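Local coordinates for protein pyruvate formate-lyase 2 (Archaeoglobus fulgidus, PDB 2F3O) that is of uncertain function but belongs to the glycyl radical enzymes and probably acts as a lyase related to pyruvate formate-lyase and glycerol dehydratase, at residues N395-F400 / H722-I727. Sequence-based numbering, arbitrary orientation.
Sequences NLALFF and HVQFNI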
ATOM      1  N   ASN A 395      12.773 -45.729 -11.181  1.00 56.16           N
ATOM      2  CA  ASN A 395      12.717 -44.407 -11.796  1.00 55.30           C
ATOM      3  C   ASN A 395      11.408 -43.658 -11.527  1.00 54.71           C
ATOM      4  O   ASN A 395      11.012 -42.769 -12.292  1.00 54.88           O
ATOM      5  CB  ASN A 395      13.034 -44.481 -13.297  1.00 55.40           C
ATOM      6  CG  ASN A 395      11.994 -45.279 -14.120  1.00 56.67           C
ATOM      7  OD1 ASN A 395      12.045 -45.265 -15.344  1.00 58.89           O
ATOM      8  ND2 ASN A 395      11.074 -45.964 -13.468  1.00 57.37           N
ATOM      9  N   LEU A 396      10.743 -44.051 -10.442  1.00 53.46           N
ATOM     10  CA  LEU A 396       9.469 -43.479 -10.018  1.00 52.16           C
ATOM     11  C   LEU A 396       9.622 -42.867  -8.647  1.00 51.61           C
ATOM     12  O   LEU A 396      10.454 -43.305  -7.864  1.00 51.66           O
ATOM     13  CB  LEU A 396       8.411 -44.574  -9.913  1.00 51.96           C
ATOM     14  CG  LEU A 396       7.306 -44.667 -10.960  1.00 51.64           C
ATOM     15  CD1 LEU A 396       7.846 -44.345 -12.315  1.00 51.09           C
ATOM     16  CD2 LEU A 396       6.674 -46.051 -10.954  1.00 51.79           C
ATOM     17  N   ALA A 397       8.825 -41.851  -8.348  1.00 50.97           N
ATOM     18  CA  ALA A 397       8.704 -41.391  -6.971  1.00 50.34           C
ATOM     19  C   ALA A 397       7.239 -41.234  -6.671  1.00 50.02           C
ATOM     20  O   ALA A 397       6.465 -40.814  -7.534  1.00 50.23           O
ATOM     21  CB  ALA A 397       9.409 -40.101  -6.770  1.00 50.13           C
ATOM     22  N   LEU A 398       6.855 -41.574  -5.449  1.00 49.43           N
ATOM     23  CA  LEU A 398       5.454 -41.545  -5.066  1.00 48.90           C
ATOM     24  C   LEU A 398       5.176 -40.413  -4.097  1.00 48.30           C
ATOM     25  O   LEU A 398       5.868 -40.259  -3.099  1.00 48.43           O
ATOM     26  CB  LEU A 398       5.052 -42.894  -4.466  1.00 49.12           C
ATOM     27  CG  LEU A 398       5.099 -44.037  -5.486  1.00 48.69           C
ATOM     28  CD1 LEU A 398       4.842 -45.348  -4.808  1.00 48.58           C
ATOM     29  CD2 LEU A 398       4.081 -43.803  -6.596  1.00 47.49           C
ATOM     30  N   PHE A 399       4.163 -39.616  -4.405  1.00 47.56           N
ATOM     31  CA  PHE A 399       3.824 -38.451  -3.599  1.00 46.82           C
ATOM     32  C   PHE A 399       2.402 -38.592  -3.072  1.00 46.88           C
ATOM     33  O   PHE A 399       1.457 -38.806  -3.838  1.00 46.68           O
ATOM     34  CB  PHE A 399       3.946 -37.184  -4.439  1.00 46.56           C
ATOM     35  CG  PHE A 399       5.365 -36.803  -4.770  1.00 45.63           C
ATOM     36  CD1 PHE A 399       6.046 -37.416  -5.802  1.00 45.13           C
ATOM     37  CD2 PHE A 399       6.009 -35.814  -4.054  1.00 44.42           C
ATOM     38  CE1 PHE A 399       7.343 -37.064  -6.082  1.00 45.76           C
ATOM     39  CE2 PHE A 399       7.300 -35.453  -4.347  1.00 44.83           C
ATOM     40  CZ  PHE A 399       7.967 -36.074  -5.362  1.00 45.87           C
ATOM     41  N   PHE A 400       2.244 -38.473  -1.760  1.00 47.03           N
ATOM     42  CA  PHE A 400       0.952 -38.738  -1.133  1.00 47.22           C
ATOM     43  C   PHE A 400       0.188 -37.448  -0.891  1.00 46.83           C
ATOM     44  O   PHE A 400       0.628 -36.611  -0.106  1.00 46.83           O
ATOM     45  CB  PHE A 400       1.153 -39.573   0.136  1.00 47.57           C
ATOM     46  CG  PHE A 400       1.790 -40.920  -0.141  1.00 48.90           C
ATOM     47  CD1 PHE A 400       3.159 -41.105  -0.008  1.00 49.53           C
ATOM     48  CD2 PHE A 400       1.024 -41.987  -0.602  1.00 50.11           C
ATOM     49  CE1 PHE A 400       3.747 -42.327  -0.306  1.00 49.63           C
ATOM     50  CE2 PHE A 400       1.616 -43.218  -0.894  1.00 50.06           C
ATOM     51  CZ  PHE A 400       2.977 -43.383  -0.747  1.00 49.42           C
ATOM     52  N   HIS A 722       6.404 -38.718   0.900  1.00 50.16           N
ATOM     53  CA  HIS A 722       7.018 -39.218  -0.304  1.00 50.21           C
ATOM     54  C   HIS A 722       7.705 -40.547  -0.030  1.00 50.35           C
ATOM     55  O   HIS A 722       8.270 -40.736   1.034  1.00 50.69           O
ATOM     56  CB  HIS A 722       7.966 -38.143  -0.849  1.00 50.19           C
ATOM     57  CG  HIS A 722       9.120 -38.659  -1.653  1.00 50.06           C
ATOM     58  ND1 HIS A 722      10.286 -39.112  -1.076  1.00 49.84           N
ATOM     59  CD2 HIS A 722       9.312 -38.729  -2.991  1.00 49.84           C
ATOM     60  CE1 HIS A 722      11.134 -39.477  -2.021  1.00 49.38           C
ATOM     61  NE2 HIS A 722      10.567 -39.253  -3.193  1.00 49.42           N
ATOM     62  N   VAL A 723       7.620 -41.478  -0.973  1.00 50.20           N
ATOM     63  CA  VAL A 723       8.382 -42.707  -0.886  1.00 50.02           C
ATOM     64  C   VAL A 723       8.911 -43.036  -2.268  1.00 50.26           C
ATOM     65  O   VAL A 723       8.266 -42.723  -3.273  1.00 50.51           O
ATOM     66  CB  VAL A 723       7.538 -43.881  -0.295  1.00 50.04           C
ATOM     67  CG1 VAL A 723       6.542 -44.462  -1.303  1.00 49.34           C
ATOM     68  CG2 VAL A 723       8.441 -44.975   0.252  1.00 49.96           C
ATOM     69  N   GLN A 724      10.103 -43.619  -2.329  1.00 50.32           N
ATOM     70  CA  GLN A 724      10.620 -44.145  -3.580  1.00 50.58           C
ATOM     71  C   GLN A 724      11.362 -45.447  -3.338  1.00 51.25           C
ATOM     72  O   GLN A 724      11.967 -45.659  -2.281  1.00 51.06           O
ATOM     73  CB  GLN A 724      11.532 -43.135  -4.265  1.00 50.34           C
ATOM     74  CG  GLN A 724      12.732 -42.772  -3.446  1.00 49.39           C
ATOM     75  CD  GLN A 724      13.665 -41.875  -4.178  1.00 49.36           C
ATOM     76  OE1 GLN A 724      13.307 -41.269  -5.191  1.00 49.00           O
ATOM     77  NE2 GLN A 724      14.884 -41.772  -3.676  1.00 50.14           N
ATOM     78  N   PHE A 725      11.318 -46.320  -4.335  1.00 52.12           N
ATOM     79  CA  PHE A 725      11.851 -47.659  -4.181  1.00 52.60           C
ATOM     80  C   PHE A 725      13.007 -48.019  -5.090  1.00 53.00           C
ATOM     81  O   PHE A 725      13.100 -47.576  -6.228  1.00 52.93           O
ATOM     82  CB  PHE A 725      10.752 -48.657  -4.443  1.00 52.71           C
ATOM     83  CG  PHE A 725       9.664 -48.650  -3.415  1.00 53.42           C
ATOM     84  CD1 PHE A 725       8.395 -48.172  -3.734  1.00 52.90           C
ATOM     85  CD2 PHE A 725       9.902 -49.147  -2.133  1.00 53.00           C
ATOM     86  CE1 PHE A 725       7.381 -48.185  -2.795  1.00 53.27           C
ATOM     87  CE2 PHE A 725       8.901 -49.156  -1.182  1.00 53.22           C
ATOM     88  CZ  PHE A 725       7.632 -48.679  -1.512  1.00 53.73           C
ATOM     89  N   ASN A 726      13.876 -48.868  -4.567  1.00 53.97           N
ATOM     90  CA  ASN A 726      14.939 -49.479  -5.344  1.00 54.63           C
ATOM     91  C   ASN A 726      14.869 -50.991  -5.265  1.00 55.38           C
ATOM     92  O   ASN A 726      14.801 -51.559  -4.174  1.00 55.23           O
ATOM     93  CB  ASN A 726      16.294 -49.032  -4.821  1.00 54.30           C
ATOM     94  CG  ASN A 726      16.819 -47.836  -5.548  1.00 53.53           C
ATOM     95  OD1 ASN A 726      16.512 -47.623  -6.727  1.00 51.83           O
ATOM     96  ND2 ASN A 726      17.621 -47.040  -4.857  1.00 52.59           N
ATOM     97  N   ILE A 727      14.886 -51.635  -6.424  1.00 56.51           N
ATOM     98  CA  ILE A 727      15.020 -53.086  -6.480  1.00 57.52           C
ATOM     99  C   ILE A 727      16.413 -53.386  -7.026  1.00 58.86           C
ATOM    100  O   ILE A 727      16.715 -53.156  -8.194  1.00 59.18           O
ATOM    101  CB  ILE A 727      13.924 -53.738  -7.326  1.00 56.99           C
ATOM    102  CG1 ILE A 727      12.537 -53.321  -6.827  1.00 56.39           C
ATOM    103  CG2 ILE A 727      14.049 -55.223  -7.279  1.00 56.71           C
ATOM    104  CD1 ILE A 727      12.286 -53.564  -5.368  1.00 55.40           C
TER
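Leu398 and Val723 form the hydrogen-bonded pair at which strand 396-400 meets strand 722-728 in a five-stranded mixed sheet, part of the ten-stranded α/β barrel of glycyl radical enzymes. The strands run antiparallel, while strand 368-373 pairs with the other edge of 396-400. Two backbone bonds close the pair: Leu398 N to Val723 O (2.8 Å) and Val723 N to Leu398 O (3.0 Å). Leu398 O also receives a CA-H...O contact from His722 CA at 3.2 Å. On the Leu398 face the two side chains lie side by side, Leu398 CB 3.8 Å from Val723 CG1. That methyl, set between backbone N and carbonyl carbon (chi1 76°), also meets the edge of the Phe400 ring in its plane, 3.7 Å from CE1. Leu398 CD1 reaches the edge of Phe725, and helices 379-390 and 704-717 pack against this apolar layer. The opposite face carries Ala397, Phe399, His722 and Gln724. Gln724 NE2 bonds Thr692 OG1 and its OE1 takes Arg749 NE, and His722 ND1 bonds Leu691 N, which should help fix the imidazole. With CG anti to the backbone N (chi1 152°), the imidazole lies beside Phe399, their planes at 59°; its NE2 is 3.9 Å from Ala397 CB, and its CD2 sits over one Phe399 face, toward the rim, 3.8 Å from CZ.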